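Local coordinates for regulatory protein AsnC (Escherichia coli, PDB 2CG4) that binds specific DNA sequences to activate asnA transcription, regulates transcription of its own gene and represses gidA expression post-transcriptionally, with asparagine bound between its subunits, at residues V68-G73 with T136-V141; I72-K77 with I107-M112. The protein carries 1 engineered substitution. All blocks are in the same frame, centred on the assembly; numbering follows the deposited sequence.

Interaction 1 of 2, residues V68-G73 with T136-V141; sequences VGCFIG and TETLIV. With ASN (asparagine), chain C.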
loop_
_atom_site.group_PDB
_atom_site.type_symbol
_atom_site.label_atom_id
_atom_site.label_comp_id
_atom_site.label_asym_id
_atom_site.label_seq_id
_atom_site.Cartn_x
_atom_site.Cartn_y
_atom_site.Cartn_z
ATOM N N VAL A 68 -15.010 -7.875 -21.218
ATOM C CA VAL A 68 -14.030 -7.732 -20.143
ATOM C C VAL A 68 -12.632 -7.382 -20.661
ATOM O O VAL A 68 -11.816 -8.263 -20.958
ATOM C CB VAL A 68 -13.955 -8.985 -19.263
ATOM C CG1 VAL A 68 -12.970 -8.762 -18.143
ATOM C CG2 VAL A 68 -15.313 -9.296 -18.692
ATOM N N GLY A 69 -12.367 -6.090 -20.768
ATOM C CA GLY A 69 -11.004 -5.608 -20.901
ATOM C C GLY A 69 -10.408 -5.351 -19.537
ATOM O O GLY A 69 -11.118 -5.066 -18.569
ATOM N N CYS A 70 -9.095 -5.452 -19.445
ATOM C CA CYS A 70 -8.448 -5.147 -18.187
ATOM C C CYS A 70 -7.009 -4.674 -18.377
ATOM O O CYS A 70 -6.413 -4.879 -19.429
ATOM C CB CYS A 70 -8.539 -6.344 -17.254
ATOM S SG CYS A 70 -7.751 -7.807 -17.879
ATOM N N PHE A 71 -6.481 -3.996 -17.366
ATOM C CA PHE A 71 -5.052 -3.803 -17.220
ATOM C C PHE A 71 -4.570 -4.741 -16.133
ATOM O O PHE A 71 -5.275 -4.965 -15.148
ATOM C CB PHE A 71 -4.737 -2.362 -16.835
ATOM C CG PHE A 71 -5.054 -1.364 -17.915
ATOM C CD1 PHE A 71 -6.289 -0.726 -17.950
ATOM C CD2 PHE A 71 -4.114 -1.058 -18.895
ATOM C CE1 PHE A 71 -6.576 0.200 -18.953
ATOM C CE2 PHE A 71 -4.396 -0.129 -19.896
ATOM C CZ PHE A 71 -5.630 0.497 -19.927
ATOM N N ILE A 72 -3.382 -5.305 -16.331
ATOM C CA ILE A 72 -2.756 -6.160 -15.343
ATOM C C ILE A 72 -1.380 -5.600 -15.039
ATOM O O ILE A 72 -0.612 -5.298 -15.950
ATOM C CB ILE A 72 -2.673 -7.612 -15.860
ATOM C CG1 ILE A 72 -4.021 -8.001 -16.483
ATOM C CG2 ILE A 72 -2.287 -8.580 -14.752
ATOM C CD1 ILE A 72 -4.109 -9.407 -16.919
ATOM N N GLY A 73 -1.084 -5.414 -13.756
ATOM C CA GLY A 73 0.273 -5.097 -13.337
ATOM C C GLY A 73 0.975 -6.398 -13.011
ATOM O O GLY A 73 0.478 -7.201 -12.233
ATOM N N THR A 136 0.225 -11.216 -10.151
ATOM C CA THR A 136 -0.470 -10.251 -10.982
ATOM C C THR A 136 -1.464 -9.433 -10.160
ATOM O O THR A 136 -1.910 -9.869 -9.106
ATOM C CB THR A 136 -1.196 -10.927 -12.169
ATOM O OG1 THR A 136 -1.972 -12.050 -11.715
ATOM C CG2 THR A 136 -0.200 -11.367 -13.207
ATOM N N GLU A 137 -1.798 -8.244 -10.635
ATOM C CA GLU A 137 -2.923 -7.465 -10.085
ATOM C C GLU A 137 -3.698 -6.909 -11.251
ATOM O O GLU A 137 -3.180 -6.066 -11.979
ATOM C CB GLU A 137 -2.421 -6.302 -9.250
ATOM C CG GLU A 137 -2.113 -6.639 -7.813
ATOM C CD GLU A 137 -1.350 -5.527 -7.118
ATOM O OE1 GLU A 137 -0.266 -5.817 -6.565
ATOM O OE2 GLU A 137 -1.830 -4.366 -7.134
ATOM N N THR A 138 -4.916 -7.394 -11.464
ATOM C CA THR A 138 -5.645 -6.977 -12.643
ATOM C C THR A 138 -6.772 -5.968 -12.304
ATOM O O THR A 138 -7.530 -6.175 -11.347
ATOM C CB THR A 138 -6.092 -8.192 -13.524
ATOM O OG1 THR A 138 -7.497 -8.408 -13.436
ATOM C CG2 THR A 138 -5.379 -9.455 -13.119
ATOM N N LEU A 139 -6.818 -4.865 -13.064
ATOM C CA LEU A 139 -7.812 -3.776 -12.899
ATOM C C LEU A 139 -8.909 -3.855 -13.972
ATOM O O LEU A 139 -8.712 -3.430 -15.107
ATOM C CB LEU A 139 -7.139 -2.405 -13.007
ATOM C CG LEU A 139 -6.159 -1.915 -11.934
ATOM C CD1 LEU A 139 -4.955 -2.861 -11.781
ATOM C CD2 LEU A 139 -5.693 -0.521 -12.301
ATOM N N ILE A 140 -10.065 -4.395 -13.611
ATOM C CA ILE A 140 -11.094 -4.674 -14.588
ATOM C C ILE A 140 -11.781 -3.384 -15.011
ATOM O O ILE A 140 -12.174 -2.559 -14.167
ATOM C CB ILE A 140 -12.106 -5.702 -14.045
ATOM C CG1 ILE A 140 -11.424 -7.066 -13.908
ATOM C CG2 ILE A 140 -13.340 -5.793 -14.938
ATOM C CD1 ILE A 140 -12.321 -8.244 -14.231
ATOM N N VAL A 141 -11.894 -3.192 -16.327
ATOM C CA VAL A 141 -12.570 -2.023 -16.869
ATOM C C VAL A 141 -14.068 -2.248 -16.802
ATOM O O VAL A 141 -14.595 -3.259 -17.287
ATOM C CB VAL A 141 -12.130 -1.689 -18.330
ATOM C CG1 VAL A 141 -12.755 -0.396 -18.784
ATOM C CG2 VAL A 141 -10.609 -1.593 -18.434
HETATM N N ASN C . -4.672 -11.149 -7.819
HETATM C CA ASN C . -4.600 -11.649 -9.224
HETATM C C ASN C . -4.871 -10.570 -10.237
HETATM O O ASN C . -5.775 -9.742 -10.069
HETATM C CB ASN C . -5.559 -12.806 -9.439
HETATM C CG ASN C . -5.150 -14.026 -8.671
HETATM O OD1 ASN C . -4.038 -14.533 -8.832
HETATM N ND2 ASN C . -6.034 -14.499 -7.812
HETATM O OXT ASN C . -4.157 -10.513 -11.230
HETATM O O HOH W 1 -14.597 -4.279 -19.741
#
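An effector site lies on the edge of the ligand-binding domain's antiparallel sheet, where residues 136-141 run beside residues 68-73 and hold a bound asparagine. Five backbone bonds knit the two strands, with Phe71 paired to Leu139 and Gly73 to Glu137. The shortest, Leu139 N to Phe71 O at 2.6 Å, comes in nearly along the C=O axis, whereas its return bond, Phe71 N to Leu139 O, is longer at 3.2 Å and has its donor above the carbonyl plane. Beyond them Val141 N reaches Gly69 O, and the return link of this pair runs through a water, which accepts from Gly69 N and donates to Val141 O.

On one face Ile72 lies alongside both threonines, pointing the same way: its CG2, anti to the backbone N, packs 3.6 Å from Thr138 CG2 and 3.7 Å from Thr136 CB. Further along this face, Val68 CG1 crosses Ile140 CD1 obliquely at 4.0 Å; Leu119 and Leu123 of helix 116-127 cover Cys70, Ile140 and the threonines. The other face carries Phe71 and Leu139. The Phe71 ring meets Phe108 of its own chain nearly parallel and Tyr99 of a second subunit edge-to-face.

The effector's carboxylate is gripped from the strand edge. Thr138 N, turned outward from the ladder, donates to asparagine O at 2.9 Å, and Thr136 OG1, set between its backbone N and carbonyl carbon (chi1 49°), donates to OXT, an atom less surely placed. Carbonyls of Thr101, Gly103, Tyr105 and Ser106 of a third subunit complete the site. An edge strand facing a neighbouring subunit's loop across the amino acid is the intersubunit effector site of the Lrp/AsnC alpha/beta domain.

Interaction 2 of 2, residues I72-K77 with I107-M112; sequences IGIILK and IFIKVM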
loop_
_atom_site.group_PDB
_atom_site.type_symbol
_atom_site.label_atom_id
_atom_site.label_comp_id
_atom_site.label_asym_id
_atom_site.label_seq_id
_atom_site.Cartn_x
_atom_site.Cartn_y
_atom_site.Cartn_z
ATOM N N ILE A 72 -3.382 -5.305 -16.331
ATOM C CA ILE A 72 -2.756 -6.160 -15.343
ATOM C C ILE A 72 -1.380 -5.600 -15.039
ATOM O O ILE A 72 -0.612 -5.298 -15.950
ATOM C CB ILE A 72 -2.673 -7.612 -15.860
ATOM C CG1 ILE A 72 -4.021 -8.001 -16.483
ATOM C CG2 ILE A 72 -2.287 -8.580 -14.752
ATOM C CD1 ILE A 72 -4.109 -9.407 -16.919
ATOM N N GLY A 73 -1.084 -5.414 -13.756
ATOM C CA GLY A 73 0.273 -5.097 -13.337
ATOM C C GLY A 73 0.975 -6.398 -13.011
ATOM O O GLY A 73 0.478 -7.201 -12.233
ATOM N N ILE A 74 2.117 -6.633 -13.624
ATOM C CA ILE A 74 2.860 -7.859 -13.363
ATOM C C ILE A 74 4.003 -7.563 -12.401
ATOM O O ILE A 74 4.767 -6.629 -12.616
ATOM C CB ILE A 74 3.384 -8.487 -14.660
ATOM C CG1 ILE A 74 2.237 -9.176 -15.410
ATOM C CG2 ILE A 74 4.506 -9.480 -14.372
ATOM C CD1 ILE A 74 1.743 -8.399 -16.578
ATOM N N ILE A 75 4.080 -8.334 -11.318
ATOM C CA ILE A 75 5.240 -8.311 -10.446
ATOM C C ILE A 75 6.103 -9.567 -10.642
ATOM O O ILE A 75 5.625 -10.700 -10.526
ATOM C CB ILE A 75 4.845 -8.142 -8.959
ATOM C CG1 ILE A 75 4.100 -6.815 -8.746
ATOM C CG2 ILE A 75 6.084 -8.202 -8.070
ATOM C CD1 ILE A 75 2.568 -6.951 -8.669
ATOM N N LEU A 76 7.375 -9.344 -10.946
ATOM C CA LEU A 76 8.304 -10.409 -11.271
ATOM C C LEU A 76 9.089 -10.794 -10.026
ATOM O O LEU A 76 9.170 -10.013 -9.073
ATOM C CB LEU A 76 9.280 -9.931 -12.345
ATOM C CG LEU A 76 8.712 -9.575 -13.714
ATOM C CD1 LEU A 76 9.820 -9.089 -14.602
ATOM C CD2 LEU A 76 8.003 -10.762 -14.326
ATOM N N LYS A 77 9.684 -11.989 -10.041
ATOM C CA LYS A 77 10.345 -12.514 -8.859
ATOM C C LYS A 77 11.630 -11.760 -8.662
ATOM O O LYS A 77 12.113 -11.601 -7.540
ATOM C CB LYS A 77 10.630 -14.006 -9.018
ATOM C CG LYS A 77 9.406 -14.888 -8.793
ATOM C CD LYS A 77 9.602 -16.242 -9.427
ATOM C CE LYS A 77 8.371 -17.093 -9.257
ATOM N NZ LYS A 77 8.505 -18.386 -9.991
ATOM N N ILE A 107 5.845 -4.926 -15.285
ATOM C CA ILE A 107 5.178 -4.739 -16.575
ATOM C C ILE A 107 3.720 -4.362 -16.333
ATOM O O ILE A 107 3.100 -4.847 -15.386
ATOM C CB ILE A 107 5.243 -6.011 -17.438
ATOM C CG1 ILE A 107 6.585 -6.732 -17.229
ATOM C CG2 ILE A 107 5.033 -5.666 -18.910
ATOM C CD1 ILE A 107 6.728 -8.015 -17.983
ATOM N N PHE A 108 3.189 -3.477 -17.166
ATOM C CA PHE A 108 1.783 -3.120 -17.117
ATOM C C PHE A 108 1.196 -3.432 -18.500
ATOM O O PHE A 108 1.680 -2.929 -19.506
ATOM C CB PHE A 108 1.645 -1.627 -16.769
ATOM C CG PHE A 108 0.247 -1.197 -16.413
ATOM C CD1 PHE A 108 -0.419 -1.759 -15.327
ATOM C CD2 PHE A 108 -0.393 -0.206 -17.144
ATOM C CE1 PHE A 108 -1.707 -1.362 -14.986
ATOM C CE2 PHE A 108 -1.686 0.206 -16.811
ATOM C CZ PHE A 108 -2.342 -0.379 -15.729
ATOM N N ILE A 109 0.181 -4.284 -18.551
ATOM C CA ILE A 109 -0.332 -4.790 -19.814
ATOM C C ILE A 109 -1.833 -4.601 -19.870
ATOM O O ILE A 109 -2.492 -4.538 -18.841
ATOM C CB ILE A 109 -0.010 -6.304 -20.040
ATOM C CG1 ILE A 109 -0.849 -7.177 -19.111
ATOM C CG2 ILE A 109 1.490 -6.588 -19.869
ATOM C CD1 ILE A 109 -0.531 -8.683 -19.194
ATOM N N LYS A 110 -2.358 -4.496 -21.087
ATOM C CA LYS A 110 -3.786 -4.628 -21.337
ATOM C C LYS A 110 -4.090 -5.999 -21.904
ATOM O O LYS A 110 -3.417 -6.443 -22.834
ATOM C CB LYS A 110 -4.245 -3.572 -22.327
ATOM C CG LYS A 110 -5.604 -3.023 -22.035
ATOM C CD LYS A 110 -6.138 -2.303 -23.245
ATOM C CE LYS A 110 -7.351 -1.443 -22.889
ATOM N NZ LYS A 110 -7.739 -0.611 -24.066
ATOM N N VAL A 111 -5.082 -6.683 -21.335
ATOM C CA VAL A 111 -5.646 -7.839 -22.005
ATOM C C VAL A 111 -7.131 -7.666 -22.270
ATOM O O VAL A 111 -7.864 -7.124 -21.447
ATOM C CB VAL A 111 -5.301 -9.181 -21.296
ATOM C CG1 VAL A 111 -4.204 -8.975 -20.271
ATOM C CG2 VAL A 111 -6.528 -9.835 -20.689
ATOM N N MET A 112 -7.544 -8.105 -23.455
ATOM C CA MET A 112 -8.909 -7.964 -23.938
ATOM C C MET A 112 -9.557 -9.334 -24.005
ATOM O O MET A 112 -9.080 -10.215 -24.725
ATOM C CB MET A 112 -8.893 -7.346 -25.331
ATOM C CG MET A 112 -8.447 -5.899 -25.358
ATOM S SD MET A 112 -9.589 -4.846 -24.455
ATOM C CE MET A 112 -11.038 -4.931 -25.497
#
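Four backbone hydrogen bonds join residues 72-76 to strand 107-112, two at each of the hydrogen-bonded pairs Ile72-Ile109 and Ile74-Ile107. The straightest is Ile74 N to Ile107 O, 2.7 Å with an N-H...O angle of 179°; its reciprocal, from Ile107 N to Ile74 O, is weak. Both Ile72-Ile109 bonds lie in the plane of the accepting carbonyl. Between these pairs, Gly73 and Phe108 form a non-hydrogen-bonded pair, where Phe108 CA makes a C-H...O contact with Ile72 O.

Apolar contacts fill the face that carries the isoleucines. Ile109 puts CG1 in the crowded position between its backbone N and carbonyl carbon (chi1 72°), which brings the branch back over the partner strand: CG1 sits 3.8 Å from Ile72 CB, while CD1 meets Ile74 CD1 tip to tip at 3.5 Å, the two side chains crossing at about a right angle. At one end Ile72 CD1 touches Val111 CG1. At the other, Ile74 CB lies 4.2 Å from Ile107 CB. Ala85 and Leu89 of helix 82-90 close over Ile107.

Aromatic packing marks the reverse face. With CG anti to the backbone N (chi1 -168°), the Phe108 ring leans across the neighbouring strand and presents its edge to Gly73 CA, 3.9 Å from CD1. Phe71 and Phe108 of a second subunit meet this ring.

The chemistry thus divides by face: branched aliphatic side chains interlock on one side of the pair, which helix 82-90 covers at Ile107, and an aromatic surface on the other joins two subunits, while backbone hydrogen bonds at the Ile72-Ile109 and Ile74-Ile107 pairs hold the strands in register.

Overall arrangement
Strand 68-76 is the shared element: interaction 1 joins it to strand 133-147 and interaction 2 to strand 107-113, so that it lies between the two in the four-stranded sheet. Ile72 and Gly73 belong to both contacts, whose centres are about 8 Å apart. A probable hydrogen bond, Cys70 N to Val111 O at 2.9 Å, extends the pairing of interaction 2 into residues 68-73, and Phe71 CB packs 3.3 Å from Phe108 CZ on the aromatic face turned to the second subunit. Interaction 1 holds the bound asparagine directly; interaction 2 lies one strand further in, linked to the site through Ile72, whose side chain is about 4 Å from the ligand.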